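Local coordinates for protein putative ATP binding component of ABC-transporter (Escherichia coli, PDB 2R5O) that probably serves as the ATP-binding component of an ABC transporter exporting O-antigen polysaccharide, this chain being its C-terminal, carbohydrate-binding, immunoglobulin-like domain, at residues K49-H54 with L75-F80; E81-C86 with S117-D122; I93-G98 with G137-S142; Y102-F107 with F126-P131. One frame throughout, in Å; residues are numbered along the deposited sequence.

Contact 1: K49-H54 with L75-F80; sequences KIIDYH and LMKVVF
Ile-51 turns CG1 between its backbone N and carbonyl carbon (chi1 50°), while the chain of Lys-77 bends at chi3 (76°), which places CE. The two side chains meet obliquely, Ile-51 CD1 resting 3.7 Å from Lys-77 CE. Their meeting marks a classic beta bulge: Ile-51 and Asp-52 together face Lys-77, which binds both. Ile-51 N donates to Lys-77 O at 2.9 Å, and Lys-77 N to Asp-52 O at 2.9 Å, the latter bond nearly straight at N-H but reaching the carbonyl from above its plane. On either side of the bulge the antiparallel ladder is regular, with Lys-49 paired to Val-79 and His-54 to Leu-75 by reciprocal bonds. On the face carrying Ile-50, Tyr-53, Met-76 and Val-78, Ile-50 CD1 touches Met-76 CE at 3.9 Å. At the bulge the side chains of Ile-51 and Val-79 cross at about a right angle, Ile-51 CG2 lying 3.9 Å from Val-79 CG1. Asp-52 OD2 and Lys-77 NZ remain 4.6 Å apart, beyond a salt bridge. The charged ends of Asp-52 and Lys-77 thus find partners in the N-terminal segment, including Arg-33, Ser-22 and Glu-25, while backbone bonds and apolar packing join the strands.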
# COMPACT_ATOMS: atom_id res chain seq x y z
N LYS A 49 -28.07 -9.69 -8.25
CA LYS A 49 -27.62 -8.57 -9.09
C LYS A 49 -27.14 -7.44 -8.20
O LYS A 49 -27.87 -7.02 -7.30
CB LYS A 49 -28.74 -8.03 -9.99
CG LYS A 49 -29.09 -8.96 -11.12
CD LYS A 49 -30.26 -8.44 -11.89
CE LYS A 49 -29.88 -7.39 -12.87
NZ LYS A 49 -31.04 -7.18 -13.84
N ILE A 50 -25.95 -6.92 -8.50
CA ILE A 50 -25.48 -5.71 -7.86
C ILE A 50 -26.13 -4.57 -8.64
O ILE A 50 -25.81 -4.33 -9.80
CB ILE A 50 -23.97 -5.56 -7.89
CG1 ILE A 50 -23.32 -6.82 -7.30
CG2 ILE A 50 -23.58 -4.32 -7.14
CD1 ILE A 50 -21.82 -6.82 -7.44
N ILE A 51 -27.10 -3.89 -8.02
CA ILE A 51 -27.96 -2.93 -8.72
C ILE A 51 -27.61 -1.46 -8.46
O ILE A 51 -28.14 -0.59 -9.13
CB ILE A 51 -29.45 -3.20 -8.40
CG1 ILE A 51 -29.70 -3.32 -6.89
CG2 ILE A 51 -29.91 -4.46 -9.12
CD1 ILE A 51 -31.19 -3.31 -6.55
N ASP A 52 -26.73 -1.20 -7.50
CA ASP A 52 -26.34 0.19 -7.22
C ASP A 52 -25.06 0.17 -6.41
O ASP A 52 -24.68 -0.86 -5.85
CB ASP A 52 -27.46 0.93 -6.47
CG ASP A 52 -27.44 2.44 -6.67
OD1 ASP A 52 -26.57 2.97 -7.37
OD2 ASP A 52 -28.35 3.09 -6.11
N TYR A 53 -24.39 1.32 -6.37
CA TYR A 53 -23.26 1.53 -5.47
C TYR A 53 -23.23 2.96 -5.00
O TYR A 53 -23.90 3.84 -5.57
CB TYR A 53 -21.93 1.16 -6.13
CG TYR A 53 -21.44 2.09 -7.23
CD1 TYR A 53 -20.55 3.14 -6.98
CD2 TYR A 53 -21.85 1.90 -8.53
CE1 TYR A 53 -20.11 3.96 -7.99
CE2 TYR A 53 -21.39 2.72 -9.57
CZ TYR A 53 -20.52 3.74 -9.27
OH TYR A 53 -20.08 4.54 -10.32
N HIS A 54 -22.44 3.17 -3.96
CA HIS A 54 -22.24 4.51 -3.42
C HIS A 54 -20.82 4.61 -2.90
O HIS A 54 -20.29 3.64 -2.36
CB HIS A 54 -23.24 4.78 -2.27
CG HIS A 54 -23.34 6.22 -1.90
ND1 HIS A 54 -24.14 7.10 -2.60
CD2 HIS A 54 -22.75 6.93 -0.91
CE1 HIS A 54 -24.04 8.31 -2.04
NE2 HIS A 54 -23.19 8.23 -1.03
N LEU A 75 -19.77 1.22 -0.94
CA LEU A 75 -21.02 0.51 -0.67
C LEU A 75 -21.60 -0.07 -1.94
O LEU A 75 -21.58 0.58 -3.00
CB LEU A 75 -22.07 1.43 -0.04
CG LEU A 75 -21.66 2.04 1.30
CD1 LEU A 75 -21.01 3.41 1.13
CD2 LEU A 75 -22.83 2.10 2.26
N MET A 76 -22.14 -1.28 -1.84
CA MET A 76 -22.81 -1.93 -2.96
C MET A 76 -24.17 -2.45 -2.51
O MET A 76 -24.29 -2.97 -1.41
CB MET A 76 -21.94 -3.07 -3.55
CG MET A 76 -21.34 -4.02 -2.50
SD MET A 76 -20.38 -5.41 -3.13
CE MET A 76 -21.74 -6.40 -3.60
N LYS A 77 -25.18 -2.32 -3.36
CA LYS A 77 -26.53 -2.78 -3.08
C LYS A 77 -26.83 -3.96 -3.99
O LYS A 77 -26.61 -3.90 -5.21
CB LYS A 77 -27.54 -1.67 -3.33
CG LYS A 77 -28.96 -2.09 -2.98
CD LYS A 77 -29.95 -0.93 -2.95
CE LYS A 77 -30.33 -0.49 -4.33
NZ LYS A 77 -31.57 0.37 -4.36
N VAL A 78 -27.36 -5.03 -3.41
CA VAL A 78 -27.61 -6.28 -4.12
C VAL A 78 -29.05 -6.73 -3.89
O VAL A 78 -29.54 -6.69 -2.75
CB VAL A 78 -26.69 -7.41 -3.62
CG1 VAL A 78 -26.90 -8.69 -4.43
CG2 VAL A 78 -25.24 -6.96 -3.67
N VAL A 79 -29.70 -7.21 -4.95
CA VAL A 79 -30.97 -7.92 -4.84
C VAL A 79 -30.74 -9.40 -5.11
O VAL A 79 -30.08 -9.75 -6.07
CB VAL A 79 -32.07 -7.30 -5.76
CG1 VAL A 79 -31.71 -7.32 -7.26
CG2 VAL A 79 -33.41 -8.03 -5.55
N PHE A 80 -31.27 -10.25 -4.24
CA PHE A 80 -31.10 -11.70 -4.31
C PHE A 80 -32.36 -12.36 -4.86
O PHE A 80 -33.45 -12.05 -4.42
CB PHE A 80 -30.75 -12.25 -2.94
CG PHE A 80 -29.43 -11.73 -2.43
CD1 PHE A 80 -28.25 -12.38 -2.77
CD2 PHE A 80 -29.36 -10.58 -1.69
CE1 PHE A 80 -27.03 -11.90 -2.35
CE2 PHE A 80 -28.14 -10.09 -1.26
CZ PHE A 80 -26.97 -10.76 -1.58

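Contact 2: E81-C86 with S117-D122; sequences EYDFDC and SVSRGD
A short antiparallel pairing that runs out into a type II beta turn, Ser-119 to Asp-122, shows how a sheet can be fastened at its end by side chains as well as backbone. Phe-84 and Val-118 form the one hydrogen-bonded pair. Val-118 N donates to Phe-84 O at 3.0 Å, nearly straight, and Phe-84 N returns to Val-118 O at 3.1 Å. Their side chains lie side by side and point the same way, with Val-118 CG2 in the plane of the phenyl ring at its edge, 3.9 Å from Phe-84 CD2.

Beyond this pair a carboxylate takes over from the ladder. Asp-83 CG stands anti to the carbonyl carbon (chi1 -64°), and OD1 receives Arg-120 N at 2.7 Å, met nearly head-on to its C-O bond. Arg-120 then lays its aliphatic chain by Glu-81 O, with CG at 3.2 Å; NH1 adds only a weak bond to that oxygen, which lies in the guanidinium plane. Within the turn, Asp-122 OD2 accepts Ser-119 N at 2.8 Å from above the carboxylate plane and also forms a salt bridge with Arg-124. Tyr-82 O, by contrast, is buried here with no partner.

The chain turns a corner at Asp-85 as it enters strand 84-95, whose Cys-86 is backbone hydrogen-bonded to Gly-148. On the other flank, Gly-121 and Asp-122 pair through their backbones with Phe-80, at the end of strand 71-80, and Asp-122 leads into strand 123-131.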
# COMPACT_ATOMS: atom_id res chain seq x y z
N GLU A 81 -32.17 -13.22 -5.86
CA GLU A 81 -33.29 -13.89 -6.53
C GLU A 81 -33.65 -15.24 -5.87
O GLU A 81 -34.74 -15.76 -6.11
CB GLU A 81 -32.99 -14.04 -8.02
CG GLU A 81 -33.18 -12.70 -8.79
CD GLU A 81 -31.90 -11.98 -9.17
OE1 GLU A 81 -31.50 -11.04 -8.45
OE2 GLU A 81 -31.31 -12.33 -10.22
N TYR A 82 -32.76 -15.76 -5.03
CA TYR A 82 -32.94 -17.04 -4.35
C TYR A 82 -32.50 -16.91 -2.89
O TYR A 82 -31.79 -15.95 -2.54
CB TYR A 82 -32.09 -18.12 -5.04
CG TYR A 82 -32.42 -18.31 -6.49
CD1 TYR A 82 -33.49 -19.11 -6.87
CD2 TYR A 82 -31.66 -17.72 -7.50
CE1 TYR A 82 -33.81 -19.29 -8.20
CE2 TYR A 82 -31.98 -17.91 -8.85
CZ TYR A 82 -33.05 -18.70 -9.18
OH TYR A 82 -33.38 -18.90 -10.50
N ASP A 83 -32.89 -17.86 -2.06
CA ASP A 83 -32.27 -18.03 -0.74
C ASP A 83 -30.82 -18.46 -0.92
O ASP A 83 -30.55 -19.31 -1.77
CB ASP A 83 -32.96 -19.14 0.06
CG ASP A 83 -34.40 -18.85 0.39
OD1 ASP A 83 -34.89 -17.72 0.18
OD2 ASP A 83 -35.07 -19.79 0.86
N PHE A 84 -29.91 -17.92 -0.10
CA PHE A 84 -28.54 -18.38 -0.02
C PHE A 84 -28.13 -18.41 1.45
O PHE A 84 -28.41 -17.47 2.20
CB PHE A 84 -27.59 -17.43 -0.76
CG PHE A 84 -27.80 -17.36 -2.26
CD1 PHE A 84 -27.19 -18.29 -3.10
CD2 PHE A 84 -28.54 -16.34 -2.83
CE1 PHE A 84 -27.33 -18.20 -4.48
CE2 PHE A 84 -28.70 -16.26 -4.20
CZ PHE A 84 -28.11 -17.18 -5.02
N ASP A 85 -27.40 -19.45 1.85
CA ASP A 85 -26.90 -19.56 3.23
C ASP A 85 -25.69 -18.68 3.55
O ASP A 85 -25.50 -18.28 4.70
CB ASP A 85 -26.55 -21.02 3.56
CG ASP A 85 -27.75 -21.94 3.52
OD1 ASP A 85 -28.88 -21.49 3.81
OD2 ASP A 85 -27.55 -23.14 3.21
N CYS A 86 -24.85 -18.39 2.54
CA CYS A 86 -23.59 -17.69 2.76
C CYS A 86 -23.20 -16.84 1.55
O CYS A 86 -22.62 -17.35 0.59
CB CYS A 86 -22.48 -18.69 3.10
SG CYS A 86 -20.86 -17.95 3.48
N SER A 117 -26.55 -14.66 5.50
CA SER A 117 -27.60 -15.43 4.82
C SER A 117 -28.68 -14.47 4.33
O SER A 117 -28.93 -13.45 4.95
CB SER A 117 -28.19 -16.49 5.74
OG SER A 117 -28.72 -15.87 6.88
N VAL A 118 -29.30 -14.83 3.23
CA VAL A 118 -30.34 -14.02 2.61
C VAL A 118 -31.49 -14.91 2.16
O VAL A 118 -31.32 -16.11 1.96
CB VAL A 118 -29.83 -13.23 1.39
CG1 VAL A 118 -28.67 -12.33 1.81
CG2 VAL A 118 -29.46 -14.15 0.26
N SER A 119 -32.67 -14.29 2.02
CA SER A 119 -33.84 -14.93 1.45
C SER A 119 -34.14 -14.35 0.07
O SER A 119 -33.81 -13.21 -0.22
CB SER A 119 -35.06 -14.73 2.34
OG SER A 119 -34.83 -15.20 3.65
N ARG A 120 -34.82 -15.15 -0.75
CA ARG A 120 -35.30 -14.73 -2.04
C ARG A 120 -36.01 -13.39 -1.92
O ARG A 120 -36.90 -13.21 -1.07
CB ARG A 120 -36.23 -15.80 -2.61
CG ARG A 120 -36.94 -15.43 -3.87
CD ARG A 120 -37.54 -16.67 -4.53
NE ARG A 120 -38.84 -16.41 -5.14
CZ ARG A 120 -39.03 -15.74 -6.27
NH1 ARG A 120 -38.00 -15.22 -6.94
NH2 ARG A 120 -40.26 -15.58 -6.74
N GLY A 121 -35.64 -12.45 -2.80
CA GLY A 121 -36.23 -11.11 -2.81
C GLY A 121 -35.53 -10.08 -1.94
O GLY A 121 -35.81 -8.89 -2.06
N ASP A 122 -34.63 -10.52 -1.06
CA ASP A 122 -33.97 -9.59 -0.17
C ASP A 122 -33.10 -8.58 -0.93
O ASP A 122 -32.47 -8.92 -1.94
CB ASP A 122 -33.08 -10.32 0.84
CG ASP A 122 -33.83 -10.97 1.97
OD1 ASP A 122 -35.07 -10.83 2.06
OD2 ASP A 122 -33.13 -11.60 2.80

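Contact 3: I93-G98 with G137-S142; sequences IKTLDG and GDYLLS
Lys-94 O receives Leu-140 N at 2.8 Å in an almost straight bond, the shortest direct hydrogen bond between the two segments. Lys-94 N answers by donating to Leu-140 O at 2.9 Å, and this closes the antiparallel hydrogen-bonded pair. The same Lys-94 O sits in the plane of the Tyr-139 ring, at its edge, and 3.5 Å from Tyr-139 CB. The phenol reaches away to bond with Asn-135 O.

Apolar groups fill in next to the ladder. Ile-93 and Leu-141 point to one face and cross at a slant; Leu-141 CG stands anti to its backbone N (chi1 174°), chi2 of 65° then places CD1, and Leu-141 CD1 meets Ile-93 CG1 at 4.0 Å. Leu-96, from the turn, crosses Leu-140 at about a right angle, CD2 of Leu-96 being 3.8 Å from CD2 of Leu-140, a contact made doubtful by a second conformer of Leu-96. Where the strands part at the turn, a water takes the place of a direct bond, accepting from Leu-96 N and donating to Asp-138 O at 2.6 Å. Lys-94 NZ is held by Tyr-161 and Asp-138 OD1 by His-167, both on strand 153-169.

A type I turn from Thr-95 to Gly-98 sends the chain back as strand 100-105, so strand 84-95 has a partner on each side, an arrangement characteristic of the inner strands of an immunoglobulin-like sandwich.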
# COMPACT_ATOMS: atom_id res chain seq x y z
N ILE A 93 -9.21 -3.69 -6.47
CA ILE A 93 -8.67 -2.41 -6.88
C ILE A 93 -7.40 -2.69 -7.68
O ILE A 93 -6.52 -3.42 -7.21
CB ILE A 93 -8.38 -1.49 -5.68
CG1 ILE A 93 -9.65 -1.26 -4.85
CG2 ILE A 93 -7.78 -0.17 -6.16
CD1 ILE A 93 -9.42 -0.47 -3.56
N LYS A 94 -7.32 -2.08 -8.86
CA LYS A 94 -6.23 -2.32 -9.79
C LYS A 94 -5.77 -0.99 -10.38
O LYS A 94 -6.51 -0.00 -10.39
CB LYS A 94 -6.67 -3.26 -10.92
CG LYS A 94 -7.23 -4.59 -10.40
CD LYS A 94 -7.67 -5.60 -11.49
CE LYS A 94 -6.50 -6.25 -12.16
NZ LYS A 94 -6.99 -7.37 -13.02
N THR A 95 -4.53 -0.95 -10.86
CA THR A 95 -4.07 0.20 -11.64
C THR A 95 -4.65 0.09 -13.05
O THR A 95 -5.17 -0.95 -13.46
CB THR A 95 -2.54 0.25 -11.79
OG1 THR A 95 -2.12 -0.87 -12.58
CG2 THR A 95 -1.83 0.30 -10.43
N LEU A 96 -4.47 1.14 -13.85
CA LEU A 96 -4.89 1.13 -15.27
C LEU A 96 -4.15 0.10 -16.10
O LEU A 96 -4.74 -0.44 -17.02
CB LEU A 96 -4.74 2.51 -15.91
CG LEU A 96 -5.52 3.64 -15.23
CD1 LEU A 96 -5.26 4.93 -15.99
CD2 LEU A 96 -7.02 3.32 -15.21
N ASP A 97 -2.88 -0.17 -15.78
CA ASP A 97 -2.11 -1.17 -16.54
C ASP A 97 -2.21 -2.60 -16.00
O ASP A 97 -1.47 -3.50 -16.44
CB ASP A 97 -0.65 -0.72 -16.75
CG ASP A 97 -0.01 -0.14 -15.50
OD1 ASP A 97 -0.61 -0.21 -14.41
OD2 ASP A 97 1.10 0.41 -15.62
N GLY A 98 -3.12 -2.80 -15.04
CA GLY A 98 -3.54 -4.13 -14.63
C GLY A 98 -2.86 -4.67 -13.40
O GLY A 98 -3.03 -5.86 -13.09
N GLY A 137 -3.35 9.40 -8.91
CA GLY A 137 -3.56 8.71 -10.18
C GLY A 137 -4.95 8.11 -10.26
O GLY A 137 -5.81 8.43 -9.46
N ASP A 138 -5.18 7.29 -11.26
CA ASP A 138 -6.49 6.68 -11.54
C ASP A 138 -6.40 5.17 -11.29
O ASP A 138 -5.38 4.53 -11.63
CB ASP A 138 -6.88 6.92 -13.01
CG ASP A 138 -7.28 8.36 -13.30
OD1 ASP A 138 -7.49 9.14 -12.36
OD2 ASP A 138 -7.38 8.69 -14.50
N TYR A 139 -7.46 4.61 -10.74
CA TYR A 139 -7.51 3.20 -10.38
C TYR A 139 -8.87 2.65 -10.79
O TYR A 139 -9.86 3.38 -10.96
CB TYR A 139 -7.26 3.06 -8.87
CG TYR A 139 -5.94 3.66 -8.45
CD1 TYR A 139 -4.75 2.96 -8.56
CD2 TYR A 139 -5.86 4.98 -8.02
CE1 TYR A 139 -3.55 3.50 -8.21
CE2 TYR A 139 -4.66 5.55 -7.66
CZ TYR A 139 -3.49 4.80 -7.76
OH TYR A 139 -2.27 5.32 -7.42
N LEU A 140 -8.93 1.33 -10.90
CA LEU A 140 -10.11 0.61 -11.31
C LEU A 140 -10.65 -0.21 -10.18
O LEU A 140 -9.92 -1.03 -9.58
CB LEU A 140 -9.81 -0.31 -12.48
CG LEU A 140 -9.20 0.35 -13.73
CD1 LEU A 140 -8.84 -0.66 -14.78
CD2 LEU A 140 -10.14 1.41 -14.29
N LEU A 141 -11.93 -0.00 -9.86
CA LEU A 141 -12.62 -0.71 -8.79
C LEU A 141 -13.61 -1.70 -9.37
O LEU A 141 -14.31 -1.41 -10.35
CB LEU A 141 -13.37 0.31 -7.91
CG LEU A 141 -14.28 -0.22 -6.80
CD1 LEU A 141 -13.52 -0.94 -5.73
CD2 LEU A 141 -15.09 0.94 -6.22
N SER A 142 -13.68 -2.86 -8.74
CA SER A 142 -14.68 -3.91 -9.00
C SER A 142 -15.49 -4.19 -7.74
O SER A 142 -14.93 -4.23 -6.65
CB SER A 142 -13.98 -5.23 -9.36
OG SER A 142 -13.08 -5.07 -10.45
O HOH W 1 -3.17 3.40 -12.45

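Contact 4: Y102-F107 with F126-P131; sequences YGTNSF and FKFSLP. With NA (sodium ion), chain G.
This contact spans the interior of the beta sandwich and ends in a sodium site at the subunit interface. Strands 102-105 and 126-131 belong to different sheets: their axes stay 9.7 Å apart at closest approach, no hydrogen bond links them, and the gap is bridged by side chains, Phe-128 reaching the opposite backbone. The tip of its ring meets the place where strand gives way to helix, with CE1 at 3.9 Å from Asn-105 C, which lies in the ring plane at the edge, and CZ at 4.0 Å from Ser-106 N. Thr-104 slides past it in the opposite direction, CG2 to Phe-128 CE1 being 4.0 Å. Asn-105, at the N-cap, accepts Leu-108 N with OD1.

Tyr-102 has two roles. Its CG is anti to the backbone N (chi1 176°), and the ring brushes Leu-130, with Tyr-102 CE2 4.2 Å from Leu-130 CD2. Its hydroxyl meanwhile binds sodium, Tyr-102 OH to the ion being 2.7 Å, and the metal lies in the ring plane. Two waters, each 2.7 Å from the sodium, join the coordination; one of them also hydrogen-bonds Thr-104 OG1, which puts that hydroxyl in the second shell of the metal.

Asp-179 OD1 of the second subunit also binds the sodium, and Ser-182 N of that subunit bonds to Tyr-102 OH. Phe-184 of the second subunit meets Phe-128 edge-to-face, while residues 127-129 pair with one of its strands. A partner's strand continuing the sheet of an immunoglobulin-like sandwich is consistent with a domain-swapped dimer.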
# COMPACT_ATOMS: atom_id res chain seq x y z
N TYR A 102 -5.19 -4.49 -4.52
CA TYR A 102 -5.83 -5.00 -3.30
C TYR A 102 -7.12 -5.67 -3.66
O TYR A 102 -7.85 -5.17 -4.50
CB TYR A 102 -6.13 -3.87 -2.33
CG TYR A 102 -6.87 -4.26 -1.07
CD1 TYR A 102 -6.28 -5.09 -0.15
CD2 TYR A 102 -8.16 -3.78 -0.80
CE1 TYR A 102 -6.91 -5.43 1.02
CE2 TYR A 102 -8.81 -4.11 0.39
CZ TYR A 102 -8.17 -4.92 1.32
OH TYR A 102 -8.80 -5.20 2.50
N GLY A 103 -7.40 -6.80 -3.03
CA GLY A 103 -8.70 -7.43 -3.11
C GLY A 103 -9.04 -8.07 -1.81
O GLY A 103 -8.17 -8.53 -1.07
N THR A 104 -10.34 -8.12 -1.53
CA THR A 104 -10.84 -8.78 -0.34
C THR A 104 -12.30 -9.11 -0.54
O THR A 104 -12.91 -8.80 -1.55
CB THR A 104 -10.60 -7.91 0.93
OG1 THR A 104 -10.86 -8.72 2.10
CG2 THR A 104 -11.46 -6.66 0.94
N ASN A 105 -12.86 -9.77 0.46
CA ASN A 105 -14.27 -10.04 0.49
C ASN A 105 -14.73 -10.03 1.94
O ASN A 105 -13.93 -9.83 2.84
CB ASN A 105 -14.60 -11.32 -0.29
CG ASN A 105 -14.03 -12.56 0.33
OD1 ASN A 105 -13.94 -12.70 1.54
ND2 ASN A 105 -13.71 -13.53 -0.53
N SER A 106 -16.02 -10.23 2.19
CA SER A 106 -16.53 -10.14 3.53
C SER A 106 -15.85 -11.10 4.48
O SER A 106 -15.65 -10.77 5.66
CB SER A 106 -18.04 -10.36 3.56
OG SER A 106 -18.39 -11.58 2.94
N PHE A 107 -15.58 -12.30 4.00
CA PHE A 107 -14.96 -13.34 4.80
C PHE A 107 -13.51 -12.99 5.17
O PHE A 107 -13.11 -13.04 6.34
CB PHE A 107 -15.04 -14.66 4.04
CG PHE A 107 -14.48 -15.82 4.81
CD1 PHE A 107 -15.15 -16.35 5.91
CD2 PHE A 107 -13.24 -16.33 4.48
CE1 PHE A 107 -14.63 -17.42 6.63
CE2 PHE A 107 -12.70 -17.42 5.22
CZ PHE A 107 -13.40 -17.92 6.30
N PHE A 126 -23.89 -3.64 1.41
CA PHE A 126 -22.62 -4.06 2.00
C PHE A 126 -21.61 -2.95 1.87
O PHE A 126 -21.55 -2.31 0.82
CB PHE A 126 -22.12 -5.31 1.28
CG PHE A 126 -23.12 -6.44 1.26
CD1 PHE A 126 -23.54 -7.05 2.44
CD2 PHE A 126 -23.71 -6.82 0.09
CE1 PHE A 126 -24.48 -8.09 2.41
CE2 PHE A 126 -24.63 -7.87 0.03
CZ PHE A 126 -25.01 -8.49 1.19
N LYS A 127 -20.82 -2.74 2.92
CA LYS A 127 -19.90 -1.62 2.95
C LYS A 127 -18.48 -2.09 3.25
O LYS A 127 -18.25 -2.75 4.28
CB LYS A 127 -20.36 -0.61 4.02
CG LYS A 127 -19.40 0.57 4.18
CD LYS A 127 -19.93 1.65 5.08
CE LYS A 127 -19.82 1.33 6.52
NZ LYS A 127 -20.10 2.61 7.29
N PHE A 128 -17.54 -1.69 2.41
CA PHE A 128 -16.10 -1.88 2.66
C PHE A 128 -15.53 -0.49 2.93
O PHE A 128 -15.69 0.41 2.10
CB PHE A 128 -15.40 -2.48 1.43
CG PHE A 128 -15.80 -3.90 1.15
CD1 PHE A 128 -15.06 -4.93 1.68
CD2 PHE A 128 -16.90 -4.20 0.38
CE1 PHE A 128 -15.41 -6.24 1.45
CE2 PHE A 128 -17.26 -5.51 0.15
CZ PHE A 128 -16.52 -6.51 0.68
N SER A 129 -14.87 -0.31 4.06
CA SER A 129 -14.31 0.98 4.42
C SER A 129 -12.80 0.81 4.56
O SER A 129 -12.35 -0.05 5.31
CB SER A 129 -14.90 1.50 5.73
OG SER A 129 -16.29 1.67 5.64
N LEU A 130 -12.02 1.63 3.87
CA LEU A 130 -10.59 1.47 3.87
C LEU A 130 -9.92 2.80 3.58
O LEU A 130 -10.49 3.66 2.92
CB LEU A 130 -10.16 0.39 2.87
CG LEU A 130 -10.57 0.66 1.42
CD1 LEU A 130 -9.48 1.36 0.64
CD2 LEU A 130 -11.02 -0.61 0.69
N PRO A 131 -8.68 2.93 4.08
CA PRO A 131 -7.88 4.11 3.78
C PRO A 131 -7.26 3.95 2.40
O PRO A 131 -6.63 2.94 2.11
CB PRO A 131 -6.83 4.09 4.89
CG PRO A 131 -6.62 2.68 5.17
CD PRO A 131 -7.96 2.01 4.97
NA NA G . -7.55 -6.73 4.29
O HOH W 2 -8.58 -9.11 3.42
O HOH W 3 -9.04 -6.22 6.48

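The four contacts set out the logic of a sandwich. Contacts 1 and 3 are buried, one in each sheet, the first a long ladder and the other a short pairing, where backbone bonds run beside apolar packing; contact 4 is the core between the sheets, joined by side chains without a hydrogen bond. Contact 2 is a surface contact, and there carboxylates and an arginine supplement a bridged pair. Contacts 2 and 3 both use strand 84-95, yet their centres lie about 31 Å apart. Phe-80 ties contact 1 to the turn of contact 2, Met-76 pairs with Phe-126 of contact 4, and Ile-93 with Tyr-102 carries contact 3 to contact 4, where a sodium ion and the second subunit enter.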